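Local coordinates for invasion-associated protein (Mycobacterium tuberculosis, PDB 4LJ1) that probably binds peptidoglycan through a non-catalytic NlpC/p60 domain and so may help stabilise the mycobacterial cell wall, at residues A[63-71]-A[87-98]; A[15-23]-A[108-116]. All coordinates share one frame; numbering follows the deposited sequence.

Contact 1 (A[63-71]-A[87-98]); sequences LPRSSGQMY and LIFYGPEGTQSV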
loop_
_atom_site.group_PDB
_atom_site.type_symbol
_atom_site.label_atom_id
_atom_site.label_comp_id
_atom_site.label_asym_id
_atom_site.label_seq_id
_atom_site.Cartn_x
_atom_site.Cartn_y
_atom_site.Cartn_z
ATOM N N LEU A 63 -5.829 6.414 -6.153
ATOM C CA LEU A 63 -6.383 6.113 -4.838
ATOM C C LEU A 63 -6.423 7.350 -3.946
ATOM O O LEU A 63 -5.600 8.248 -4.097
ATOM C CB LEU A 63 -5.527 5.042 -4.150
ATOM C CG LEU A 63 -5.748 3.580 -4.543
ATOM C CD1 LEU A 63 -5.896 3.392 -6.040
ATOM C CD2 LEU A 63 -4.647 2.675 -4.008
ATOM N N PRO A 64 -7.365 7.388 -2.992
ATOM C CA PRO A 64 -7.331 8.493 -2.033
ATOM C C PRO A 64 -6.080 8.409 -1.172
ATOM O O PRO A 64 -5.513 7.349 -1.025
ATOM C CB PRO A 64 -8.587 8.279 -1.185
ATOM C CG PRO A 64 -8.898 6.833 -1.321
ATOM C CD PRO A 64 -8.362 6.364 -2.640
ATOM N N ARG A 65 -5.662 9.518 -0.594
ATOM C CA ARG A 65 -4.402 9.539 0.136
ATOM C C ARG A 65 -4.466 8.853 1.501
ATOM O O ARG A 65 -3.569 8.083 1.853
ATOM C CB ARG A 65 -3.915 10.969 0.310
ATOM C CG ARG A 65 -2.512 11.052 0.871
ATOM C CD ARG A 65 -1.502 10.649 -0.163
ATOM N NE ARG A 65 -0.145 10.662 0.377
ATOM C CZ ARG A 65 0.943 10.885 -0.352
ATOM N NH1 ARG A 65 0.864 11.027 -1.669
ATOM N NH2 ARG A 65 2.124 10.925 0.225
ATOM N N SER A 66 -5.455 9.140 2.308
ATOM C CA SER A 66 -5.353 8.577 3.635
ATOM C C SER A 66 -5.658 7.073 3.657
ATOM O O SER A 66 -6.543 6.586 2.939
ATOM C CB SER A 66 -6.181 9.330 4.633
ATOM O OG SER A 66 -7.473 8.860 4.685
ATOM N N SER A 67 -4.897 6.337 4.466
ATOM C CA SER A 67 -5.145 4.901 4.575
ATOM C C SER A 67 -6.568 4.616 5.040
ATOM O O SER A 67 -7.192 3.678 4.561
ATOM C CB SER A 67 -4.096 4.233 5.468
ATOM O OG SER A 67 -4.120 4.718 6.794
ATOM N N GLY A 68 -7.086 5.434 5.953
ATOM C CA GLY A 68 -8.448 5.227 6.424
ATOM C C GLY A 68 -9.471 5.380 5.317
ATOM O O GLY A 68 -10.472 4.671 5.286
ATOM N N GLN A 69 -9.221 6.293 4.388
ATOM C CA GLN A 69 -10.169 6.480 3.291
ATOM C C GLN A 69 -10.050 5.329 2.274
ATOM O O GLN A 69 -11.060 4.830 1.768
ATOM C CB GLN A 69 -9.985 7.831 2.618
ATOM C CG GLN A 69 -11.076 8.130 1.588
ATOM C CD GLN A 69 -12.487 8.302 2.140
ATOM O OE1 GLN A 69 -12.695 8.546 3.335
ATOM N NE2 GLN A 69 -13.476 8.179 1.250
ATOM N N MET A 70 -8.832 4.905 1.973
ATOM C CA MET A 70 -8.640 3.722 1.148
ATOM C C MET A 70 -9.396 2.519 1.720
ATOM O O MET A 70 -10.063 1.774 0.999
ATOM C CB MET A 70 -7.163 3.334 1.082
ATOM C CG MET A 70 -6.228 4.308 0.353
ATOM S SD MET A 70 -4.534 3.652 0.449
ATOM C CE MET A 70 -3.604 5.001 -0.261
ATOM N N TYR A 71 -9.299 2.332 3.022
ATOM C CA TYR A 71 -9.983 1.218 3.685
ATOM C C TYR A 71 -11.521 1.331 3.623
ATOM O O TYR A 71 -12.218 0.373 3.297
ATOM C CB TYR A 71 -9.558 1.113 5.152
ATOM C CG TYR A 71 -10.116 -0.095 5.854
ATOM C CD1 TYR A 71 -9.554 -1.342 5.644
ATOM C CD2 TYR A 71 -11.218 0.001 6.722
ATOM C CE1 TYR A 71 -10.028 -2.464 6.293
ATOM C CE2 TYR A 71 -11.700 -1.123 7.367
ATOM C CZ TYR A 71 -11.097 -2.355 7.138
ATOM O OH TYR A 71 -11.546 -3.487 7.762
ATOM N N LEU A 87 -4.457 -4.840 -0.525
ATOM C CA LEU A 87 -3.881 -3.905 0.452
ATOM C C LEU A 87 -4.133 -4.393 1.873
ATOM O O LEU A 87 -5.250 -4.809 2.213
ATOM C CB LEU A 87 -4.524 -2.535 0.258
ATOM C CG LEU A 87 -4.297 -1.845 -1.092
ATOM C CD1 LEU A 87 -5.054 -0.525 -1.121
ATOM C CD2 LEU A 87 -2.809 -1.642 -1.339
ATOM N N ILE A 88 -3.079 -4.357 2.671
ATOM C CA ILE A 88 -3.092 -4.664 4.096
ATOM C C ILE A 88 -3.120 -3.345 4.860
ATOM O O ILE A 88 -2.419 -2.403 4.481
ATOM C CB ILE A 88 -1.834 -5.473 4.461
ATOM C CG1 ILE A 88 -1.869 -6.862 3.818
ATOM C CG2 ILE A 88 -1.677 -5.592 5.986
ATOM C CD1 ILE A 88 -0.526 -7.557 3.792
ATOM N N PHE A 89 -3.888 -3.290 5.928
ATOM C CA PHE A 89 -3.989 -2.090 6.751
ATOM C C PHE A 89 -3.632 -2.366 8.193
ATOM O O PHE A 89 -3.753 -3.503 8.685
ATOM C CB PHE A 89 -5.396 -1.500 6.666
ATOM C CG PHE A 89 -5.768 -1.031 5.295
ATOM C CD1 PHE A 89 -6.245 -1.907 4.355
ATOM C CD2 PHE A 89 -5.618 0.295 4.952
ATOM C CE1 PHE A 89 -6.560 -1.482 3.074
ATOM C CE2 PHE A 89 -5.940 0.732 3.680
ATOM C CZ PHE A 89 -6.403 -0.160 2.737
ATOM N N TYR A 90 -3.236 -1.295 8.870
ATOM C CA TYR A 90 -3.041 -1.271 10.305
ATOM C C TYR A 90 -3.923 -0.204 10.921
ATOM O O TYR A 90 -4.183 0.840 10.324
ATOM C CB TYR A 90 -1.531 -1.050 10.647
ATOM C CG TYR A 90 -0.727 -2.245 10.200
ATOM C CD1 TYR A 90 -0.578 -3.342 11.028
ATOM C CD2 TYR A 90 -0.257 -2.359 8.904
ATOM C CE1 TYR A 90 0.077 -4.490 10.598
ATOM C CE2 TYR A 90 0.408 -3.500 8.477
ATOM C CZ TYR A 90 0.539 -4.576 9.321
ATOM O OH TYR A 90 1.142 -5.736 8.896
ATOM N N GLY A 91 -4.337 -0.453 12.160
ATOM C CA GLY A 91 -5.147 0.466 12.933
ATOM C C GLY A 91 -6.631 0.224 12.822
ATOM O O GLY A 91 -7.098 -0.462 11.914
ATOM N N PRO A 92 -7.412 0.853 13.705
ATOM C CA PRO A 92 -8.860 0.736 13.617
ATOM C C PRO A 92 -9.347 1.357 12.319
ATOM O O PRO A 92 -8.981 2.487 11.988
ATOM C CB PRO A 92 -9.383 1.509 14.827
ATOM C CG PRO A 92 -8.221 2.103 15.490
ATOM C CD PRO A 92 -6.965 1.694 14.818
ATOM N N GLU A 93 -10.126 0.597 11.568
ATOM C CA GLU A 93 -10.639 1.024 10.273
ATOM C C GLU A 93 -9.497 1.475 9.351
ATOM O O GLU A 93 -9.675 2.338 8.510
ATOM C CB GLU A 93 -11.692 2.140 10.425
ATOM C CG GLU A 93 -12.820 1.841 11.395
ATOM C CD GLU A 93 -13.773 0.760 10.935
ATOM O OE1 GLU A 93 -13.808 0.426 9.739
ATOM O OE2 GLU A 93 -14.532 0.259 11.791
ATOM N N GLY A 94 -8.333 0.863 9.522
ATOM C CA GLY A 94 -7.213 1.105 8.621
ATOM C C GLY A 94 -6.570 2.463 8.726
ATOM O O GLY A 94 -5.910 2.900 7.804
ATOM N N THR A 95 -6.759 3.140 9.855
ATOM C CA THR A 95 -6.352 4.525 10.000
ATOM C C THR A 95 -4.881 4.757 10.360
ATOM O O THR A 95 -4.434 5.895 10.382
ATOM C CB THR A 95 -7.227 5.247 11.031
ATOM O OG1 THR A 95 -7.187 4.557 12.291
ATOM C CG2 THR A 95 -8.650 5.383 10.541
ATOM N N GLN A 96 -4.115 3.703 10.657
ATOM C CA GLN A 96 -2.674 3.863 10.993
ATOM C C GLN A 96 -1.777 3.804 9.768
ATOM O O GLN A 96 -0.959 4.688 9.570
ATOM C CB GLN A 96 -2.209 2.861 12.060
ATOM C CG GLN A 96 -0.734 2.973 12.414
ATOM C CD GLN A 96 -0.296 2.012 13.499
ATOM O OE1 GLN A 96 -0.992 1.068 13.850
ATOM N NE2 GLN A 96 0.886 2.258 14.033
ATOM N N SER A 97 -1.887 2.771 8.941
ATOM C CA SER A 97 -0.996 2.603 7.794
ATOM C C SER A 97 -1.580 1.626 6.789
ATOM O O SER A 97 -2.609 0.989 7.033
ATOM C CB SER A 97 0.382 2.106 8.251
ATOM O OG SER A 97 1.340 2.379 7.240
ATOM N N VAL A 98 -0.881 1.497 5.662
ATOM C CA VAL A 98 -1.229 0.604 4.559
ATOM C C VAL A 98 0.029 -0.006 3.985
ATOM O O VAL A 98 1.088 0.651 3.995
ATOM C CB VAL A 98 -2.071 1.361 3.489
ATOM C CG1 VAL A 98 -1.296 2.545 2.880
ATOM C CG2 VAL A 98 -2.590 0.420 2.409
HETATM O O HOH W 1 -11.650 3.890 7.534
HETATM O O HOH W 2 -5.917 7.408 7.887
#

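Contact 2 (A[15-23]-A[108-116]); sequences GLSQRGVPF and LEVGDVVQV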
loop_
_atom_site.group_PDB
_atom_site.type_symbol
_atom_site.label_atom_id
_atom_site.label_comp_id
_atom_site.label_asym_id
_atom_site.label_seq_id
_atom_site.Cartn_x
_atom_site.Cartn_y
_atom_site.Cartn_z
ATOM N N GLY A 15 5.855 -0.922 -7.346
ATOM C CA GLY A 15 6.225 -0.855 -5.937
ATOM C C GLY A 15 7.638 -1.338 -5.652
ATOM O O GLY A 15 8.420 -0.675 -4.973
ATOM N N LEU A 16 7.948 -2.539 -6.154
ATOM C CA LEU A 16 9.261 -3.135 -5.932
ATOM C C LEU A 16 10.414 -2.291 -6.488
ATOM O O LEU A 16 11.502 -2.298 -5.937
ATOM C CB LEU A 16 9.325 -4.552 -6.512
ATOM C CG LEU A 16 8.501 -5.624 -5.787
ATOM C CD1 LEU A 16 8.557 -6.924 -6.584
ATOM C CD2 LEU A 16 9.003 -5.838 -4.363
ATOM N N SER A 17 10.174 -1.544 -7.564
ATOM C CA SER A 17 11.203 -0.674 -8.115
ATOM C C SER A 17 11.645 0.429 -7.161
ATOM O O SER A 17 12.673 1.055 -7.381
ATOM C CB SER A 17 10.724 -0.037 -9.423
ATOM O OG SER A 17 9.766 1.000 -9.228
ATOM N N GLN A 18 10.865 0.698 -6.124
ATOM C CA GLN A 18 11.148 1.759 -5.156
ATOM C C GLN A 18 11.808 1.247 -3.875
ATOM O O GLN A 18 12.000 2.019 -2.955
ATOM C CB GLN A 18 9.862 2.528 -4.820
ATOM C CG GLN A 18 9.163 3.078 -6.050
ATOM C CD GLN A 18 10.076 4.013 -6.831
ATOM O OE1 GLN A 18 10.572 5.001 -6.292
ATOM N NE2 GLN A 18 10.377 3.647 -8.081
ATOM N N ARG A 19 12.181 -0.030 -3.823
ATOM C CA ARG A 19 12.865 -0.553 -2.653
ATOM C C ARG A 19 14.103 0.280 -2.338
ATOM O O ARG A 19 14.856 0.655 -3.242
ATOM C CB ARG A 19 13.285 -2.008 -2.867
ATOM C CG ARG A 19 12.126 -2.983 -2.690
ATOM C CD ARG A 19 12.501 -4.392 -3.051
ATOM N NE ARG A 19 12.599 -4.571 -4.495
ATOM C CZ ARG A 19 12.889 -5.730 -5.064
ATOM N NH1 ARG A 19 12.943 -5.838 -6.386
ATOM N NH2 ARG A 19 13.120 -6.808 -4.326
ATOM N N GLY A 20 14.278 0.596 -1.065
ATOM C CA GLY A 20 15.399 1.380 -0.581
ATOM C C GLY A 20 15.160 2.878 -0.569
ATOM O O GLY A 20 15.973 3.594 -0.013
ATOM N N VAL A 21 14.090 3.369 -1.193
ATOM C CA VAL A 21 13.782 4.793 -1.114
ATOM C C VAL A 21 13.434 5.142 0.325
ATOM O O VAL A 21 12.676 4.412 0.960
ATOM C CB VAL A 21 12.640 5.158 -2.092
ATOM C CG1 VAL A 21 12.142 6.570 -1.839
ATOM C CG2 VAL A 21 13.077 4.993 -3.551
ATOM N N PRO A 22 13.990 6.232 0.876
ATOM C CA PRO A 22 13.701 6.556 2.283
ATOM C C PRO A 22 12.269 6.942 2.581
ATOM O O PRO A 22 11.561 7.489 1.745
ATOM C CB PRO A 22 14.637 7.743 2.589
ATOM C CG PRO A 22 15.541 7.867 1.458
ATOM C CD PRO A 22 14.997 7.136 0.288
ATOM N N PHE A 23 11.885 6.693 3.833
ATOM C CA PHE A 23 10.695 7.309 4.380
ATOM C C PHE A 23 10.815 8.836 4.332
ATOM O O PHE A 23 11.867 9.402 4.668
ATOM C CB PHE A 23 10.488 6.865 5.837
ATOM C CG PHE A 23 9.321 7.545 6.496
ATOM C CD1 PHE A 23 8.024 7.154 6.214
ATOM C CD2 PHE A 23 9.507 8.657 7.295
ATOM C CE1 PHE A 23 6.933 7.815 6.789
ATOM C CE2 PHE A 23 8.426 9.312 7.861
ATOM C CZ PHE A 23 7.145 8.897 7.594
ATOM N N LEU A 108 4.983 -5.296 0.883
ATOM C CA LEU A 108 5.814 -4.138 0.589
ATOM C C LEU A 108 5.294 -2.990 1.464
ATOM O O LEU A 108 4.129 -2.622 1.371
ATOM C CB LEU A 108 5.707 -3.772 -0.896
ATOM C CG LEU A 108 6.619 -2.642 -1.349
ATOM C CD1 LEU A 108 8.077 -3.053 -1.329
ATOM C CD2 LEU A 108 6.207 -2.135 -2.732
ATOM N N GLU A 109 6.177 -2.466 2.308
ATOM C CA GLU A 109 5.842 -1.434 3.254
ATOM C C GLU A 109 6.868 -0.319 3.228
ATOM O O GLU A 109 7.914 -0.429 2.595
ATOM C CB GLU A 109 5.765 -2.013 4.674
ATOM C CG GLU A 109 7.102 -2.516 5.171
ATOM C CD GLU A 109 7.101 -2.808 6.640
ATOM O OE1 GLU A 109 6.142 -2.417 7.339
ATOM O OE2 GLU A 109 8.104 -3.335 7.109
ATOM N N VAL A 110 6.584 0.754 3.947
ATOM C CA VAL A 110 7.585 1.779 4.203
ATOM C C VAL A 110 7.946 1.714 5.672
ATOM O O VAL A 110 7.124 2.003 6.531
ATOM C CB VAL A 110 7.122 3.194 3.808
ATOM C CG1 VAL A 110 8.293 4.158 3.939
ATOM C CG2 VAL A 110 6.577 3.211 2.394
ATOM N N GLY A 111 9.164 1.258 5.945
ATOM C CA GLY A 111 9.781 1.351 7.268
ATOM C C GLY A 111 10.672 2.571 7.287
ATOM O O GLY A 111 10.231 3.648 6.936
ATOM N N ASP A 112 11.941 2.417 7.648
ATOM C CA ASP A 112 12.884 3.512 7.431
ATOM C C ASP A 112 13.123 3.761 5.930
ATOM O O ASP A 112 13.465 4.873 5.524
ATOM C CB ASP A 112 14.229 3.241 8.097
ATOM C CG ASP A 112 14.143 3.223 9.605
ATOM O OD1 ASP A 112 13.175 3.770 10.166
ATOM O OD2 ASP A 112 15.055 2.660 10.227
ATOM N N VAL A 113 12.954 2.702 5.137
ATOM C CA VAL A 113 12.969 2.719 3.677
ATOM C C VAL A 113 11.825 1.844 3.167
ATOM O O VAL A 113 11.257 1.026 3.911
ATOM C CB VAL A 113 14.341 2.217 3.104
ATOM C CG1 VAL A 113 15.476 3.113 3.568
ATOM C CG2 VAL A 113 14.612 0.752 3.443
ATOM N N VAL A 114 11.497 1.983 1.891
ATOM C CA VAL A 114 10.601 1.066 1.225
ATOM C C VAL A 114 11.254 -0.320 1.210
ATOM O O VAL A 114 12.432 -0.472 0.833
ATOM C CB VAL A 114 10.365 1.512 -0.245
ATOM C CG1 VAL A 114 9.519 0.480 -0.981
ATOM C CG2 VAL A 114 9.689 2.895 -0.304
ATOM N N GLN A 115 10.528 -1.340 1.656
ATOM C CA GLN A 115 11.122 -2.658 1.867
ATOM C C GLN A 115 10.096 -3.759 1.867
ATOM O O GLN A 115 8.939 -3.534 2.206
ATOM C CB GLN A 115 11.902 -2.692 3.179
ATOM C CG GLN A 115 11.001 -2.525 4.394
ATOM C CD GLN A 115 11.733 -2.102 5.646
ATOM O OE1 GLN A 115 12.924 -1.805 5.624
ATOM N NE2 GLN A 115 11.019 -2.099 6.756
ATOM N N VAL A 116 10.526 -4.967 1.496
ATOM C CA VAL A 116 9.725 -6.167 1.617
ATOM C C VAL A 116 9.953 -6.743 3.012
ATOM O O VAL A 116 11.081 -6.837 3.485
ATOM C CB VAL A 116 10.107 -7.200 0.544
ATOM C CG1 VAL A 116 9.357 -8.506 0.752
ATOM C CG2 VAL A 116 9.880 -6.650 -0.868
#

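Contact 1 (A[63-71]-A[87-98])
Tyr71 carries its CG trans to the backbone N (chi1 -174°), which swings the ring off helix 67-71 toward Phe89. Phe89 has its own CG on the side of its backbone N (chi1 -64°), and this turns a ring face to Tyr71. The result is a T-shaped aromatic pair in the NlpC/p60 domain, the edge of Tyr71 toward the face of Phe89, between a short helix and the first hairpin of the four-stranded antiparallel sheet. Tyr71 CD1 stands 3.6 Å from Phe89 CD1, and the ring planes meet at 71°. Tyr71 CB adds a CH-pi contact, 4.0 Å from the centroid of the Phe89 ring. Val98 CG2 lies over the opposite face, so the Phe89 ring is sandwiched between helix and neighbouring strand. Met70 CB comes up at the edge of the same ring. The extended Met70 side chain then runs on to place SD against Val98 CG1 at 4.2 Å.

The polar part of the contact is at the start of the helix, where Ser66 is the N-cap. Ser67 OG donates to Gly94 O at 2.7 Å, in the carbonyl plane. This bond ties the buried hydroxyl to the loop 91-96 that joins strands 87-90 and 97-103. Gly94 N lies over one face of the Tyr71 ring. A classic beta bulge, with Gln96 and Ser97 set opposite Tyr90, lies where the hairpin pairing resumes. Outside the two segments, Lys76 makes a cation-pi contact with Tyr71, and Val129 of strand 128-130 also touches Phe89. Two waters complete the join. One accepts from Gly68 N and donates to Thr95 O. The other donates to Gly68 O and to Glu93 O, at 2.7 Å from each of these two oxygens.

Contact 2 (A[15-23]-A[108-116])
Gly20, Val21 and Phe23 bond through their backbones to the hairpin 108-116. Residues 15-23 leave helix 5-16 through a type I turn, then a type II turn, and pass beside residues 112-114, the turn and the start of edge strand 114-118 of the antiparallel sheet. Pro22 and Val113 form a single beta bridge. Gly20 N donates to Val114 O at 2.9 Å, and Val114 N donates to Val21 O at 2.9 Å. Both backbone polar atoms of Val114 are thus engaged. Phe23 N donates to Asp112 O from above the carbonyl plane, with an almost straight N-H...O angle of 179°.

Apolar contacts lie beside these bonds. Val21 CB meets Val114 CG2 at 4.1 Å, and Leu51 of helix 48-57 touches the Val114 side chain as well. Leu108 CD2 presses on the backbone of Gly15, 3.3 Å from Gly15 C. Leu16 CD2 meets Val116 CG2 at 3.7 Å. At the far end, Val110 CG1 lies in the plane of the Phe23 ring, at its edge.

Polar groups add to this. Val114 CB packs against the carbonyl Gln18 O. Gln115 NE2 donates to Glu109 OE2 on the hairpin. Arg19 bends at chi3 (-75°), which turns its guanidinium back over Leu16, where Arg19 NE donates to Leu16 O at 2.9 Å.

In the fold
Both contacts reach the same four-stranded antiparallel sheet, but at different ends of its strand order. Contact 1 is partly buried and packs helix 67-73 on the hairpin of strands 87-90 and 97-103. Contact 2 lies at the surface and joins the exit of helix 5-16 to strands 106-110 and 114-118. Strands 97-103 and 106-110 are neighbours in the sheet and consecutive in the chain. The two centres are about 17 Å apart, with the middle of the chain between them. Helix 48-57 touches side chains of both. Their chemistry differs: aromatic packing, one serine hydroxyl bond and bridging waters in contact 1, main-chain hydrogen bonding and aliphatic packing in contact 2.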